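Local coordinates for protein FdhC (Acinetobacter nosocomialis, PDB 5KTC) that transfers a 3-hydroxybutanoyl group from its coenzyme A thioester to the amino group of a dTDP-linked 3-amino-3,6-dideoxygalactose, as a sugar N-acyltransferase of the GNAT superfamily, at residues Pro89-Trp94 and Gly124-Phe130; Tyr116-Ser121 and Phe162-Tyr167; Ala108-Leu113 and Phe142-Met146. All coordinates share one frame; numbering follows the deposited sequence.

Overall arrangement
Followed from the N terminus, the elements that make these contacts are strand 91-99, helix 107-122, strand 127-133, helix 137-146, strand 157-163 and helix 164-173. Interaction 1 closes the beta-alpha-beta unit in which helix 107-122 links two neighbouring parallel strands. Interaction 3 starts on the N-terminal half of that helix and ends on helix 137-146; interaction 2 starts further along it and reaches the junction of strand 157-163 with helix 164-173. No pair is nested: in all three pairings the segments alternate along the chain. Interactions 1 and 2 are bridged by a probable hydrogen bond from Phe162 N to Ser128 O (2.9 Å), while Tyr116 CE2 meets Met146 SD between interactions 2 and 3.

Interaction 1: residues Pro89-Trp94 and Gly124-Phe130; sequences PKSFCW and GFEQSHF. With FUH ([[(2~{R},3~{S},5~{R})-5-[5-methyl-2,4-bis(oxidanylidene)pyrimidin-1-yl]-3-oxidanyl-oxolan-2-yl]methoxy-oxidanyl-phosphoryl] [(2~{R},3~{R},4~{S},5~{R},6~{R})-6-methyl-3,5-bis(oxidanyl)-4-[[(3~{R})-3-oxidanylbutanoyl]amino]oxan-2-yl] hydrogen phosphate), chain C.
Phe92 packs against Phe125 and Ser128. CB sits almost centrally over one face of the Phe125 ring, 3.7 Å from its centroid and 3° off the normal, a CH-pi contact. CG, set between the backbone N and the carbonyl carbon, turns the ring toward Ser128. CD1 reaches Phe125 CB (3.6 Å) near the edge of the Phe92 ring, and the two ring planes are inclined at 52°. Ser128 comes over one face of the Phe92 ring, its OG offset toward the rim and 3.2 Å from CE2, its CB in CH-pi contact and 3.5 Å from CZ at the tip. Lys90 NZ stands over the other face of Phe125, 3.9 Å from the centroid and 14° off the normal, as a cation-pi partner.

Strands 91-99 and 127-133 are parallel neighbours in the GNAT sheet, joined by a beta-alpha-beta crossover through helix 107-122. Phe92 N donates to Gln127 O and His129 N to Phe92 O, while Lys90 O accepts from both Glu126 N and Gln127 N. Ser91 CB lies over the imidazole of His129, whose NE2 donates nearly straight, in the ring plane, to Gln127 OE1 (2.7 Å).

At the ligand end, methyl C4 of the product's hydroxybutanoyl group lies over the Trp94 ring, 3.5 Å from CE2, and also touches Phe130 CD2. Trp94 NE1, near Phe130 CD1 (3.5 Å), hydrogen-bonds to Tyr116 OH.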
loop_
_atom_site.group_PDB
_atom_site.type_symbol
_atom_site.label_atom_id
_atom_site.label_comp_id
_atom_site.label_asym_id
_atom_site.label_seq_id
_atom_site.Cartn_x
_atom_site.Cartn_y
_atom_site.Cartn_z
ATOM N N PRO A 89 7.459 -19.193 -5.777
ATOM C CA PRO A 89 7.416 -18.143 -6.798
ATOM C C PRO A 89 7.934 -16.758 -6.263
ATOM O O PRO A 89 8.228 -16.575 -5.076
ATOM C CB PRO A 89 5.933 -18.140 -7.203
ATOM C CG PRO A 89 5.179 -18.617 -5.954
ATOM C CD PRO A 89 6.165 -19.335 -5.066
ATOM N N LYS A 90 8.090 -15.814 -7.178
ATOM C CA LYS A 90 8.643 -14.546 -6.822
ATOM C C LYS A 90 7.538 -13.794 -6.022
ATOM O O LYS A 90 6.451 -13.591 -6.550
ATOM C CB LYS A 90 9.049 -13.829 -8.082
ATOM C CG LYS A 90 10.187 -12.870 -7.863
ATOM C CD LYS A 90 10.873 -12.597 -9.199
ATOM C CE LYS A 90 11.827 -11.442 -9.073
ATOM N NZ LYS A 90 11.107 -10.175 -8.735
ATOM N N SER A 91 7.793 -13.470 -4.757
ATOM C CA SER A 91 6.737 -12.907 -3.896
ATOM C C SER A 91 7.169 -11.656 -3.186
ATOM O O SER A 91 8.377 -11.466 -2.848
ATOM C CB SER A 91 6.207 -13.945 -2.903
ATOM O OG SER A 91 7.188 -14.209 -1.946
ATOM N N PHE A 92 6.217 -10.736 -2.999
ATOM C CA PHE A 92 6.482 -9.547 -2.190
ATOM C C PHE A 92 5.412 -9.458 -1.131
ATOM O O PHE A 92 4.337 -9.903 -1.353
ATOM C CB PHE A 92 6.536 -8.231 -3.013
ATOM C CG PHE A 92 5.217 -7.781 -3.573
ATOM C CD1 PHE A 92 4.705 -8.323 -4.753
ATOM C CD2 PHE A 92 4.480 -6.792 -2.941
ATOM C CE1 PHE A 92 3.485 -7.914 -5.263
ATOM C CE2 PHE A 92 3.255 -6.392 -3.460
ATOM C CZ PHE A 92 2.776 -6.930 -4.633
ATOM N N CYS A 93 5.765 -8.921 0.030
ATOM C CA CYS A 93 4.771 -8.503 1.013
ATOM C C CYS A 93 4.402 -7.006 0.833
ATOM O O CYS A 93 5.205 -6.203 0.348
ATOM C CB CYS A 93 5.271 -8.721 2.451
ATOM S SG CYS A 93 5.683 -10.491 2.773
ATOM N N TRP A 94 3.213 -6.640 1.286
ATOM C CA TRP A 94 2.882 -5.239 1.408
ATOM C C TRP A 94 2.060 -4.992 2.666
ATOM O O TRP A 94 1.497 -5.914 3.291
ATOM C CB TRP A 94 2.189 -4.673 0.168
ATOM C CG TRP A 94 0.752 -4.977 -0.080
ATOM C CD1 TRP A 94 0.222 -6.112 -0.604
ATOM C CD2 TRP A 94 -0.349 -4.064 0.106
ATOM N NE1 TRP A 94 -1.153 -5.966 -0.738
ATOM C CE2 TRP A 94 -1.509 -4.701 -0.359
ATOM C CE3 TRP A 94 -0.447 -2.754 0.593
ATOM C CZ2 TRP A 94 -2.778 -4.075 -0.335
ATOM C CZ3 TRP A 94 -1.711 -2.118 0.591
ATOM C CH2 TRP A 94 -2.850 -2.785 0.144
ATOM N N GLY A 124 7.942 -6.960 -11.473
ATOM C CA GLY A 124 7.986 -8.340 -11.930
ATOM C C GLY A 124 7.762 -9.468 -10.944
ATOM O O GLY A 124 8.217 -10.565 -11.168
ATOM N N PHE A 125 7.042 -9.238 -9.833
ATOM C CA PHE A 125 6.725 -10.368 -8.918
ATOM C C PHE A 125 5.603 -11.199 -9.475
ATOM O O PHE A 125 4.869 -10.735 -10.354
ATOM C CB PHE A 125 6.344 -9.851 -7.517
ATOM C CG PHE A 125 7.510 -9.312 -6.759
ATOM C CD1 PHE A 125 8.300 -10.152 -6.022
ATOM C CD2 PHE A 125 7.808 -8.006 -6.773
ATOM C CE1 PHE A 125 9.399 -9.681 -5.335
ATOM C CE2 PHE A 125 8.872 -7.494 -6.058
ATOM C CZ PHE A 125 9.663 -8.337 -5.326
ATOM N N GLU A 126 5.420 -12.380 -8.912
ATOM C CA GLU A 126 4.308 -13.252 -9.248
ATOM C C GLU A 126 3.191 -13.346 -8.234
ATOM O O GLU A 126 2.061 -13.630 -8.603
ATOM C CB GLU A 126 4.825 -14.669 -9.545
ATOM C CG GLU A 126 5.538 -14.804 -10.899
ATOM C CD GLU A 126 4.680 -14.417 -12.112
ATOM O OE1 GLU A 126 5.105 -13.498 -12.880
ATOM O OE2 GLU A 126 3.579 -15.019 -12.298
ATOM N N GLN A 127 3.518 -13.156 -6.956
ATOM C CA GLN A 127 2.549 -13.285 -5.854
ATOM C C GLN A 127 2.754 -12.190 -4.820
ATOM O O GLN A 127 3.879 -11.773 -4.614
ATOM C CB GLN A 127 2.846 -14.554 -5.033
ATOM C CG GLN A 127 2.539 -15.894 -5.600
ATOM C CD GLN A 127 2.124 -16.865 -4.450
ATOM O OE1 GLN A 127 2.709 -16.899 -3.297
ATOM N NE2 GLN A 127 1.071 -17.627 -4.740
ATOM N N SER A 128 1.676 -11.840 -4.096
ATOM C CA SER A 128 1.796 -10.865 -3.029
ATOM C C SER A 128 1.328 -11.578 -1.780
ATOM O O SER A 128 0.405 -12.334 -1.861
ATOM C CB SER A 128 0.945 -9.648 -3.286
ATOM O OG SER A 128 1.286 -8.702 -2.310
ATOM N N HIS A 129 2.027 -11.371 -0.670
ATOM C CA HIS A 129 1.596 -11.905 0.634
ATOM C C HIS A 129 1.350 -10.741 1.571
ATOM O O HIS A 129 2.067 -9.776 1.550
ATOM C CB HIS A 129 2.694 -12.784 1.242
ATOM C CG HIS A 129 3.070 -13.972 0.412
ATOM N ND1 HIS A 129 4.112 -14.796 0.778
ATOM C CD2 HIS A 129 2.597 -14.468 -0.774
ATOM C CE1 HIS A 129 4.229 -15.768 -0.117
ATOM N NE2 HIS A 129 3.335 -15.593 -1.065
ATOM N N PHE A 130 0.329 -10.851 2.438
ATOM C CA PHE A 130 0.172 -9.888 3.537
ATOM C C PHE A 130 -0.731 -10.478 4.627
ATOM O O PHE A 130 -1.362 -11.517 4.446
ATOM C CB PHE A 130 -0.424 -8.546 3.036
ATOM C CG PHE A 130 -1.708 -8.709 2.302
ATOM C CD1 PHE A 130 -1.706 -8.954 0.943
ATOM C CD2 PHE A 130 -2.956 -8.677 2.981
ATOM C CE1 PHE A 130 -2.913 -9.116 0.252
ATOM C CE2 PHE A 130 -4.157 -8.846 2.296
ATOM C CZ PHE A 130 -4.129 -9.057 0.931
HETATM O O1 FUH C . -0.707 -3.177 6.462
HETATM C C1 FUH C . -0.789 -4.401 6.478
HETATM C C2 FUH C . -1.350 -5.194 5.345
HETATM C C3 FUH C . -2.290 -4.388 4.487
HETATM O O2 FUH C . -3.658 -4.494 4.956
HETATM C C4 FUH C . -2.295 -4.904 3.070
HETATM N N1 FUH C . -0.324 -5.157 7.552
HETATM C C5 FUH C . 0.542 -4.543 8.563
HETATM C C6 FUH C . 0.101 -4.929 9.988
HETATM O O3 FUH C . 0.096 -6.291 10.055
HETATM C C7 FUH C . 1.068 -4.492 11.064
HETATM C C8 FUH C . 0.805 -5.112 12.457
HETATM O O4 FUH C . 2.414 -4.854 10.708
HETATM C C9 FUH C . 1.975 -4.989 8.337
HETATM O O5 FUH C . 2.510 -4.476 7.107
HETATM C C10 FUH C . 2.844 -4.444 9.398
HETATM O O6 FUH C . 2.800 -3.029 9.294
HETATM P P1 FUH C . 3.815 -2.105 10.053
HETATM O O7 FUH C . 3.427 -1.871 11.466
HETATM O O8 FUH C . 3.786 -0.805 9.249
HETATM O O9 FUH C . 5.315 -2.583 9.824
HETATM P P2 FUH C . 6.209 -3.689 10.557
HETATM O O10 FUH C . 6.788 -4.553 9.491
HETATM O O11 FUH C . 5.294 -4.420 11.529
HETATM O O12 FUH C . 7.269 -2.740 11.223
HETATM C C11 FUH C . 8.561 -3.246 11.570
HETATM C C12 FUH C . 9.079 -2.445 12.737
HETATM C C13 FUH C . 8.043 -2.243 13.863
HETATM O O13 FUH C . 8.659 -2.226 15.163
HETATM C C14 FUH C . 7.499 -0.838 13.645
HETATM C C15 FUH C . 8.701 -0.148 13.049
HETATM O O14 FUH C . 9.453 -1.135 12.298
HETATM N N2 FUH C . 8.432 0.898 12.038
HETATM C C16 FUH C . 7.862 0.587 10.840
HETATM C C17 FUH C . 7.678 1.578 9.874
HETATM C C18 FUH C . 7.064 1.279 8.523
HETATM C C19 FUH C . 8.075 2.906 10.218
HETATM O O15 FUH C . 7.969 3.849 9.331
HETATM N N3 FUH C . 8.633 3.184 11.405
HETATM C C20 FUH C . 8.840 2.183 12.267
HETATM O O16 FUH C . 9.367 2.468 13.445
#

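Interaction 2: residues Tyr116-Ser121 and Phe162-Tyr167; sequences YEAGFS and FPKSKY
Tyr116 and Phe162 form an offset stack, with planes 12° apart and centroids separated by 4.1 Å. It joins the crossover helix 107-122 of the GNAT fold to the point where strand 157-163 passes into helix 164-173, with Pro163 at the N-cap position. The phenol ring is displaced so that Tyr116 CZ lies 3.5 Å from Phe162 CG; the Tyr116 hydroxyl is engaged by Trp94.

Phe120 is turned differently. Its CE2 approaches the edge of the Phe162 ring, and its own edge meets Phe162 O at CZ (3.5 Å). Over one face of Phe120, Lys164 CA stands 3.7 Å from the centroid and 13° off the normal, a CH-pi contact. The extended lysine chain, with CG anti to its backbone N (chi1 -179°), runs past the ring in the opposite sense.

Tyr167 enters as a knob into a hole made by Tyr116, Glu117, Phe120 and Ser121. Its ring meets that of Phe120 obliquely, while CD1 touches Tyr116 CB (3.7 Å). Farther out, Tyr167 OH, hydrogen-bonded with Lys171 NZ, lies 3.5 Å from Ser121 CB.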
loop_
_atom_site.group_PDB
_atom_site.type_symbol
_atom_site.label_atom_id
_atom_site.label_comp_id
_atom_site.label_asym_id
_atom_site.label_seq_id
_atom_site.Cartn_x
_atom_site.Cartn_y
_atom_site.Cartn_z
ATOM N N TYR A 116 -0.213 -3.005 -6.298
ATOM C CA TYR A 116 -0.139 -4.151 -7.178
ATOM C C TYR A 116 0.480 -3.808 -8.544
ATOM O O TYR A 116 1.164 -4.651 -9.107
ATOM C CB TYR A 116 -1.544 -4.792 -7.328
ATOM C CG TYR A 116 -2.068 -5.347 -6.030
ATOM C CD1 TYR A 116 -1.267 -6.192 -5.225
ATOM C CD2 TYR A 116 -3.359 -5.118 -5.594
ATOM C CE1 TYR A 116 -1.740 -6.762 -4.076
ATOM C CE2 TYR A 116 -3.815 -5.639 -4.403
ATOM C CZ TYR A 116 -3.010 -6.478 -3.657
ATOM O OH TYR A 116 -3.413 -7.020 -2.465
ATOM N N GLU A 117 0.237 -2.616 -9.071
ATOM C CA GLU A 117 0.912 -2.112 -10.303
ATOM C C GLU A 117 2.452 -2.168 -10.046
ATOM O O GLU A 117 3.238 -2.690 -10.843
ATOM C CB GLU A 117 0.380 -0.668 -10.641
ATOM C CG GLU A 117 0.324 -0.200 -12.110
ATOM C CD GLU A 117 -0.166 1.266 -12.324
ATOM O OE1 GLU A 117 0.713 2.077 -12.689
ATOM O OE2 GLU A 117 -1.383 1.640 -12.163
ATOM N N ALA A 118 2.865 -1.636 -8.901
ATOM C CA ALA A 118 4.300 -1.570 -8.593
ATOM C C ALA A 118 4.907 -2.943 -8.493
ATOM O O ALA A 118 5.983 -3.249 -9.086
ATOM C CB ALA A 118 4.526 -0.790 -7.334
ATOM N N GLY A 119 4.233 -3.811 -7.749
ATOM C CA GLY A 119 4.774 -5.117 -7.465
ATOM C C GLY A 119 4.751 -6.033 -8.645
ATOM O O GLY A 119 5.729 -6.641 -8.941
ATOM N N PHE A 120 3.627 -6.113 -9.342
ATOM C CA PHE A 120 3.475 -7.095 -10.412
ATOM C C PHE A 120 4.023 -6.593 -11.733
ATOM O O PHE A 120 4.688 -7.356 -12.448
ATOM C CB PHE A 120 2.013 -7.508 -10.581
ATOM C CG PHE A 120 1.451 -8.232 -9.427
ATOM C CD1 PHE A 120 2.038 -9.386 -8.948
ATOM C CD2 PHE A 120 0.292 -7.796 -8.832
ATOM C CE1 PHE A 120 1.465 -10.066 -7.902
ATOM C CE2 PHE A 120 -0.272 -8.482 -7.774
ATOM C CZ PHE A 120 0.287 -9.598 -7.303
ATOM N N SER A 121 3.767 -5.330 -12.091
ATOM C CA SER A 121 4.300 -4.881 -13.365
ATOM C C SER A 121 5.664 -4.101 -13.226
ATOM O O SER A 121 6.625 -4.499 -13.863
ATOM C CB SER A 121 3.217 -4.235 -14.183
ATOM O OG SER A 121 3.240 -2.885 -13.903
ATOM N N PHE A 162 -2.309 -12.640 -2.832
ATOM C CA PHE A 162 -3.030 -11.951 -3.931
ATOM C C PHE A 162 -2.253 -12.303 -5.215
ATOM O O PHE A 162 -1.078 -12.063 -5.307
ATOM C CB PHE A 162 -3.152 -10.448 -3.637
ATOM C CG PHE A 162 -4.060 -9.735 -4.593
ATOM C CD1 PHE A 162 -3.614 -9.352 -5.834
ATOM C CD2 PHE A 162 -5.383 -9.493 -4.257
ATOM C CE1 PHE A 162 -4.463 -8.788 -6.762
ATOM C CE2 PHE A 162 -6.229 -8.924 -5.190
ATOM C CZ PHE A 162 -5.759 -8.557 -6.429
ATOM N N PRO A 163 -2.867 -13.041 -6.125
ATOM C CA PRO A 163 -2.100 -13.519 -7.278
ATOM C C PRO A 163 -2.050 -12.471 -8.393
ATOM O O PRO A 163 -3.005 -11.696 -8.538
ATOM C CB PRO A 163 -2.923 -14.733 -7.757
ATOM C CG PRO A 163 -4.280 -14.374 -7.411
ATOM C CD PRO A 163 -4.199 -13.615 -6.086
ATOM N N LYS A 164 -0.958 -12.488 -9.162
ATOM C CA LYS A 164 -0.762 -11.596 -10.325
ATOM C C LYS A 164 -1.956 -11.702 -11.288
ATOM O O LYS A 164 -2.364 -10.740 -11.841
ATOM C CB LYS A 164 0.554 -11.932 -11.042
ATOM C CG LYS A 164 0.850 -11.065 -12.232
ATOM C CD LYS A 164 2.235 -11.242 -12.828
ATOM C CE LYS A 164 2.506 -10.092 -13.791
ATOM N NZ LYS A 164 3.738 -10.388 -14.583
ATOM N N SER A 165 -2.463 -12.902 -11.467
ATOM C CA SER A 165 -3.647 -13.169 -12.292
ATOM C C SER A 165 -4.887 -12.361 -11.894
ATOM O O SER A 165 -5.644 -11.891 -12.749
ATOM C CB SER A 165 -3.970 -14.664 -12.304
ATOM O OG SER A 165 -4.489 -15.078 -11.070
ATOM N N LYS A 166 -5.087 -12.157 -10.599
ATOM C CA LYS A 166 -6.208 -11.386 -10.163
ATOM C C LYS A 166 -5.989 -9.912 -10.418
ATOM O O LYS A 166 -6.973 -9.153 -10.696
ATOM C CB LYS A 166 -6.493 -11.614 -8.695
ATOM C CG LYS A 166 -7.682 -10.834 -8.151
ATOM C CD LYS A 166 -9.023 -11.181 -8.805
ATOM C CE LYS A 166 -9.459 -12.604 -8.477
ATOM N NZ LYS A 166 -10.697 -12.958 -9.235
ATOM N N TYR A 167 -4.748 -9.463 -10.235
ATOM C CA TYR A 167 -4.412 -8.063 -10.527
ATOM C C TYR A 167 -4.698 -7.732 -11.995
ATOM O O TYR A 167 -5.219 -6.640 -12.293
ATOM C CB TYR A 167 -2.939 -7.752 -10.195
ATOM C CG TYR A 167 -2.261 -6.715 -11.077
ATOM C CD1 TYR A 167 -2.417 -5.356 -10.864
ATOM C CD2 TYR A 167 -1.428 -7.133 -12.079
ATOM C CE1 TYR A 167 -1.755 -4.426 -11.679
ATOM C CE2 TYR A 167 -0.792 -6.259 -12.889
ATOM C CZ TYR A 167 -0.956 -4.900 -12.708
ATOM O OH TYR A 167 -0.275 -4.103 -13.614
#

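Interaction 3: residues Ala108-Leu113 and Phe142-Met146; sequences AVESAL and FHLKM. With COA (coenzyme A), chain D.
Phe142 and Met146, one turn apart, pack against Ala108, Val109, Ala112 and Leu113 in a mainly apolar contact that no hydrogen bond crosses. Phe142, its CG anti to the backbone N (chi1 -180°), turns its ring edge toward helix 107-122. Ala112 CB lies near the ring plane, 3.8 Å from Phe142 CE1, and Val109 CA is also at that edge. Val109 CG2 reaches Phe142 CE2 at 4.0 Å, while Ala108 CB is slightly farther from the same carbon. The carbonyl Ala108 O comes closer, 3.6 Å from Phe142 CZ. The thioether chain of Met146 bends at chi3 (-76°), bringing CE to 4.0 Å from Ala112 CB and to looser contacts with Val109 CG1 and Leu113 CD2.

The short segments cross at -63° with axes 12.0 Å apart. This wide spacing is spanned by the phenylalanine and methionine side chains and fits the coenzyme A cleft of a GNAT fold, where the cofactor runs past the N-terminal part of helix 107-122.

Cofactor contacts form the second group. Val109 CG2 touches adenine C4A (3.5 Å), and Phe142 CD2 approaches N7A at the same distance, so one base meets both helices. Lys145 extends its aliphatic carbons along the adenine, with CG 3.6 Å from N6A. Near the pyrophosphate, Ala108 CB lies close to O6A at 3.2 Å.

Polar and aromatic contacts at the borders make up the third. His143 NE2 hydrogen-bonds to O2, the hydroxyl of the product's hydroxybutanoyl group, and the Phe142 ring meets Trp97 edge-to-face. Ser111 OG is hydrogen-bonded with Trp97 NE1.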
loop_
_atom_site.group_PDB
_atom_site.type_symbol
_atom_site.label_atom_id
_atom_site.label_comp_id
_atom_site.label_asym_id
_atom_site.label_seq_id
_atom_site.Cartn_x
_atom_site.Cartn_y
_atom_site.Cartn_z
ATOM N N ALA A 108 -8.171 4.369 -0.560
ATOM C CA ALA A 108 -7.842 2.970 -0.164
ATOM C C ALA A 108 -7.799 2.082 -1.408
ATOM O O ALA A 108 -6.846 1.324 -1.638
ATOM C CB ALA A 108 -8.819 2.441 0.893
ATOM N N VAL A 109 -8.812 2.221 -2.254
ATOM C CA VAL A 109 -8.856 1.454 -3.518
ATOM C C VAL A 109 -7.704 1.845 -4.430
ATOM O O VAL A 109 -7.017 0.973 -5.014
ATOM C CB VAL A 109 -10.207 1.624 -4.272
ATOM C CG1 VAL A 109 -10.217 0.821 -5.532
ATOM C CG2 VAL A 109 -11.368 1.264 -3.392
ATOM N N GLU A 110 -7.484 3.139 -4.600
ATOM C CA GLU A 110 -6.458 3.560 -5.550
ATOM C C GLU A 110 -5.030 3.096 -5.129
ATOM O O GLU A 110 -4.217 2.628 -5.931
ATOM C CB GLU A 110 -6.447 5.104 -5.638
ATOM C CG GLU A 110 -7.728 5.689 -6.259
ATOM C CD GLU A 110 -7.715 7.191 -6.437
ATOM O OE1 GLU A 110 -6.677 7.858 -6.338
ATOM O OE2 GLU A 110 -8.780 7.696 -6.770
ATOM N N SER A 111 -4.769 3.294 -3.847
ATOM C CA SER A 111 -3.419 2.962 -3.280
ATOM C C SER A 111 -3.170 1.461 -3.327
ATOM O O SER A 111 -2.077 1.030 -3.746
ATOM C CB SER A 111 -3.247 3.554 -1.884
ATOM O OG SER A 111 -4.166 3.091 -0.945
ATOM N N ALA A 112 -4.190 0.645 -3.022
ATOM C CA ALA A 112 -4.020 -0.793 -3.148
ATOM C C ALA A 112 -3.668 -1.201 -4.626
ATOM O O ALA A 112 -2.717 -1.980 -4.902
ATOM C CB ALA A 112 -5.273 -1.561 -2.624
ATOM N N LEU A 113 -4.391 -0.595 -5.576
ATOM C CA LEU A 113 -4.175 -0.899 -6.948
ATOM C C LEU A 113 -2.787 -0.489 -7.392
ATOM O O LEU A 113 -2.166 -1.177 -8.182
ATOM C CB LEU A 113 -5.253 -0.246 -7.856
ATOM C CG LEU A 113 -6.648 -0.779 -7.592
ATOM C CD1 LEU A 113 -7.694 0.164 -8.236
ATOM C CD2 LEU A 113 -6.749 -2.240 -8.096
ATOM N N PHE A 142 -12.326 -5.604 2.684
ATOM C CA PHE A 142 -11.699 -4.958 1.561
ATOM C C PHE A 142 -10.896 -5.906 0.695
ATOM O O PHE A 142 -11.037 -5.911 -0.501
ATOM C CB PHE A 142 -10.727 -3.837 2.060
ATOM C CG PHE A 142 -10.027 -3.104 0.960
ATOM C CD1 PHE A 142 -8.845 -3.584 0.395
ATOM C CD2 PHE A 142 -10.548 -1.890 0.479
ATOM C CE1 PHE A 142 -8.218 -2.885 -0.634
ATOM C CE2 PHE A 142 -9.927 -1.205 -0.534
ATOM C CZ PHE A 142 -8.757 -1.695 -1.101
ATOM N N HIS A 143 -9.948 -6.577 1.321
ATOM C CA HIS A 143 -9.060 -7.520 0.612
ATOM C C HIS A 143 -9.815 -8.692 -0.034
ATOM O O HIS A 143 -9.571 -9.010 -1.211
ATOM C CB HIS A 143 -7.944 -8.061 1.518
ATOM C CG HIS A 143 -6.961 -7.012 1.946
ATOM N ND1 HIS A 143 -6.245 -6.265 1.044
ATOM C CD2 HIS A 143 -6.596 -6.575 3.170
ATOM C CE1 HIS A 143 -5.445 -5.441 1.698
ATOM N NE2 HIS A 143 -5.640 -5.606 2.993
ATOM N N LEU A 144 -10.785 -9.251 0.676
ATOM C CA LEU A 144 -11.628 -10.335 0.065
ATOM C C LEU A 144 -12.375 -9.812 -1.122
ATOM O O LEU A 144 -12.391 -10.430 -2.166
ATOM C CB LEU A 144 -12.607 -10.956 1.066
ATOM C CG LEU A 144 -11.898 -11.733 2.161
ATOM C CD1 LEU A 144 -12.646 -11.949 3.502
ATOM C CD2 LEU A 144 -11.355 -13.042 1.617
ATOM N N LYS A 145 -12.954 -8.644 -1.004
ATOM C CA LYS A 145 -13.641 -8.052 -2.123
ATOM C C LYS A 145 -12.743 -7.875 -3.345
ATOM O O LYS A 145 -13.140 -8.151 -4.473
ATOM C CB LYS A 145 -14.271 -6.706 -1.755
ATOM C CG LYS A 145 -15.176 -6.071 -2.846
ATOM C CD LYS A 145 -16.015 -4.927 -2.240
ATOM C CE LYS A 145 -16.846 -4.125 -3.255
ATOM N NZ LYS A 145 -17.720 -4.994 -4.107
ATOM N N MET A 146 -11.548 -7.359 -3.151
ATOM C CA MET A 146 -10.645 -7.150 -4.308
ATOM C C MET A 146 -10.089 -8.475 -4.878
ATOM O O MET A 146 -9.539 -8.491 -5.965
ATOM C CB MET A 146 -9.466 -6.246 -3.886
ATOM C CG MET A 146 -8.600 -5.737 -5.023
ATOM S SD MET A 146 -7.479 -4.431 -4.442
ATOM C CE MET A 146 -8.594 -3.034 -4.313
HETATM N N1A COA D . -14.727 -1.599 -5.029
HETATM C C2A COA D . -15.364 -0.407 -4.948
HETATM N N3A COA D . -15.340 0.351 -3.849
HETATM C C4A COA D . -14.586 -0.034 -2.831
HETATM C C5A COA D . -13.825 -1.308 -2.871
HETATM C C6A COA D . -13.944 -2.104 -4.068
HETATM N N6A COA D . -13.311 -3.267 -4.197
HETATM N N7A COA D . -13.179 -1.420 -1.719
HETATM C C8A COA D . -13.497 -0.334 -0.983
HETATM N N9A COA D . -14.349 0.486 -1.654
HETATM C C1B COA D . -14.895 1.781 -1.190
HETATM C C2B COA D . -15.353 1.649 0.268
HETATM O O2B COA D . -16.697 1.156 0.395
HETATM C C3B COA D . -15.149 3.032 0.783
HETATM O O3B COA D . -16.235 3.832 0.304
HETATM P P3B COA D . -17.382 4.327 1.315
HETATM O O7A COA D . -16.896 5.745 1.645
HETATM O O8A COA D . -18.470 4.236 0.282
HETATM O O9A COA D . -17.416 3.369 2.478
HETATM C C4B COA D . -13.889 3.481 0.077
HETATM O O4B COA D . -13.853 2.768 -1.171
HETATM C C5B COA D . -12.641 3.336 0.923
HETATM O O5B COA D . -12.481 1.995 1.327
HETATM P P1A COA D . -12.437 1.638 2.867
HETATM O O1A COA D . -12.503 0.132 2.991
HETATM O O2A COA D . -13.255 2.545 3.746
HETATM O O3A COA D . -10.911 1.907 3.332
HETATM P P2A COA D . -10.269 2.978 4.262
HETATM O O4A COA D . -10.414 4.390 3.758
HETATM O O5A COA D . -10.652 2.765 5.715
HETATM O O6A COA D . -8.713 2.650 4.121
HETATM C CBP COA D . -7.026 1.636 5.557
HETATM C CCP COA D . -8.241 1.412 4.640
HETATM C CDP COA D . -6.632 0.285 6.097
HETATM C CEP COA D . -5.865 2.238 4.770
HETATM C CAP COA D . -7.429 2.603 6.697
HETATM O OAP COA D . -8.711 2.108 7.207
HETATM C C9P COA D . -6.416 2.746 7.760
HETATM O O9P COA D . -5.415 3.496 7.729
HETATM N N8P COA D . -6.645 1.956 8.828
HETATM C C7P COA D . -5.754 1.960 9.927
HETATM C C6P COA D . -4.402 1.334 9.693
HETATM C C5P COA D . -4.569 -0.132 9.385
HETATM O O5P COA D . -5.262 -0.831 10.144
HETATM N N4P COA D . -3.986 -0.574 8.289
HETATM C C3P COA D . -4.182 -1.944 7.804
HETATM C C2P COA D . -3.365 -2.975 8.606
HETATM S S1P COA D . -3.887 -4.659 8.109
#